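Local structure of malate dehydrogenase (Entamoeba histolytica, 3I0P) at the interface of chains A and B. The protein catalyses the reversible NAD-dependent oxidation of malate to oxaloacetate. Residues are numbered along the deposited sequence; one frame, centred on the assembly and turned at random. Chains: chain A/B, Malate dehydrogenase.

The interface of chains A and B. Residues chain A 140, 289, 291, 294, 300; chain B 115, 256-257, 261.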
loop_
_atom_site.group_PDB
_atom_site.type_symbol
_atom_site.label_atom_id
_atom_site.label_comp_id
_atom_site.label_asym_id
_atom_site.label_seq_id
_atom_site.Cartn_x
_atom_site.Cartn_y
_atom_site.Cartn_z
ATOM N N ILE A 140 -9.905 -8.860 -7.494
ATOM C CA ILE A 140 -9.091 -7.760 -7.003
ATOM C C ILE A 140 -7.711 -8.002 -7.585
ATOM O O ILE A 140 -7.197 -9.112 -7.478
ATOM C CB ILE A 140 -9.016 -7.758 -5.458
ATOM C CG1 ILE A 140 -10.377 -7.383 -4.854
ATOM C CG2 ILE A 140 -7.948 -6.792 -4.960
ATOM C CD1 ILE A 140 -10.647 -7.962 -3.451
ATOM N N ILE A 289 -7.121 -11.877 -6.657
ATOM C CA ILE A 289 -7.964 -12.434 -5.606
ATOM C C ILE A 289 -9.376 -12.598 -6.156
ATOM O O ILE A 289 -9.998 -11.627 -6.581
ATOM C CB ILE A 289 -8.008 -11.513 -4.358
ATOM C CG1 ILE A 289 -6.629 -11.427 -3.712
ATOM C CG2 ILE A 289 -9.074 -11.983 -3.357
ATOM C CD1 ILE A 289 -6.444 -10.199 -2.894
ATOM N N VAL A 291 -12.994 -12.672 -6.029
ATOM C CA VAL A 291 -14.068 -12.141 -5.194
ATOM C C VAL A 291 -15.169 -13.177 -4.870
ATOM O O VAL A 291 -15.568 -13.325 -3.697
ATOM C CB VAL A 291 -14.681 -10.862 -5.826
ATOM C CG1 VAL A 291 -16.042 -10.524 -5.202
ATOM C CG2 VAL A 291 -13.710 -9.687 -5.714
ATOM N N PHE A 294 -15.587 -15.248 -1.789
ATOM C CA PHE A 294 -15.939 -14.575 -0.539
ATOM C C PHE A 294 -17.397 -14.179 -0.484
ATOM O O PHE A 294 -18.079 -14.435 0.504
ATOM C CB PHE A 294 -15.109 -13.296 -0.365
ATOM C CG PHE A 294 -13.653 -13.543 -0.154
ATOM C CD1 PHE A 294 -13.164 -13.855 1.118
ATOM C CD2 PHE A 294 -12.762 -13.457 -1.223
ATOM C CE1 PHE A 294 -11.807 -14.085 1.320
ATOM C CE2 PHE A 294 -11.412 -13.687 -1.040
ATOM C CZ PHE A 294 -10.927 -13.996 0.238
ATOM N N PHE A 300 -20.889 -7.450 -4.052
ATOM C CA PHE A 300 -19.589 -6.814 -3.801
ATOM C C PHE A 300 -19.383 -5.538 -4.622
ATOM O O PHE A 300 -18.972 -4.508 -4.074
ATOM C CB PHE A 300 -18.447 -7.798 -4.072
ATOM C CG PHE A 300 -17.074 -7.162 -4.080
ATOM C CD1 PHE A 300 -16.267 -7.200 -2.941
ATOM C CD2 PHE A 300 -16.582 -6.539 -5.227
ATOM C CE1 PHE A 300 -14.999 -6.625 -2.941
ATOM C CE2 PHE A 300 -15.316 -5.953 -5.231
ATOM C CZ PHE A 300 -14.521 -6.000 -4.085
ATOM N N MET B 115 -6.197 -16.128 2.303
ATOM C CA MET B 115 -6.833 -14.870 2.678
ATOM C C MET B 115 -8.067 -15.110 3.528
ATOM O O MET B 115 -8.977 -15.853 3.144
ATOM C CB MET B 115 -7.199 -14.030 1.455
ATOM C CG MET B 115 -7.860 -12.707 1.818
ATOM S SD MET B 115 -7.768 -11.492 0.495
ATOM C CE MET B 115 -8.612 -10.111 1.256
ATOM N N ILE B 256 -12.153 -1.222 1.634
ATOM C CA ILE B 256 -12.808 -2.201 0.760
ATOM C C ILE B 256 -12.391 -3.616 1.127
ATOM O O ILE B 256 -13.236 -4.496 1.254
ATOM C CB ILE B 256 -12.503 -1.926 -0.711
ATOM C CG1 ILE B 256 -13.195 -0.639 -1.151
ATOM C CG2 ILE B 256 -12.925 -3.098 -1.587
ATOM C CD1 ILE B 256 -12.694 -0.122 -2.470
ATOM N N MET B 257 -11.093 -3.824 1.321
ATOM C CA MET B 257 -10.568 -5.126 1.736
ATOM C C MET B 257 -11.145 -5.557 3.082
ATOM O O MET B 257 -11.362 -6.745 3.316
ATOM C CB MET B 257 -9.029 -5.092 1.830
ATOM C CG MET B 257 -8.304 -4.792 0.524
ATOM S SD MET B 257 -8.401 -6.162 -0.630
ATOM C CE MET B 257 -6.985 -7.148 -0.135
ATOM N N LEU B 261 -15.555 -7.686 1.322
ATOM C CA LEU B 261 -15.468 -9.129 1.164
ATOM C C LEU B 261 -16.193 -9.881 2.286
ATOM O O LEU B 261 -16.774 -10.928 2.051
ATOM C CB LEU B 261 -14.007 -9.571 1.006
ATOM C CG LEU B 261 -13.306 -9.091 -0.281
ATOM C CD1 LEU B 261 -11.794 -9.165 -0.169
ATOM C CD2 LEU B 261 -13.781 -9.849 -1.517
#
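The rings of A:Phe294 and A:Phe300 flank B:Leu261, planes about 30° apart, where two subunits of a malate/L-lactate dehydrogenase family enzyme meet. The flat phenylalanines give leucine and methionine broad apolar surfaces. B:Leu261 CD2 lies above the plane of A:Phe294 but beyond the CG-CD2 edge, 3.8 Å from CD2, while B:Met115 meets the far rim, its CG 3.7 Å from CZ. On A:Phe300, A:Val291 CG2 lies 4.0 Å above the ring centre, a face that short, branched valine can cap with a methyl. B:Leu261 CD2 comes from that same side but beyond the rim, 3.7 Å from CE1, and B:Ile256, its side chain crossing A:Phe300 at about a right angle, brings CG2 near CZ from the other side. Two-fold symmetry repeats this apolar patch with the chains exchanged, probably in the working dimer.

Leucine suits the middle because its branches diverge: while CD2 serves both rings, CD1 meets A:Ile140 CD1 tip to tip at 3.7 Å. B:Leu261 hides 66 Å², more than any other residue of the patch. The isoleucines of strands 139-145 and 282-290 offer stiff beta-branched chains whose CD1 ends project to the partner. Methionine can adapt to either course. B:Met115 has CG opposite its backbone N (chi1 -180°) and stays extended beyond it, carrying SD to 3.9 Å from A:Ile289 CD1 and crossing A:Phe294 at nearly a right angle. B:Met257, from helix 244-259, instead bends at chi2 and chi3, setting SD against A:Ile140 CD1 and its methyl toward A:Ile289 CD1.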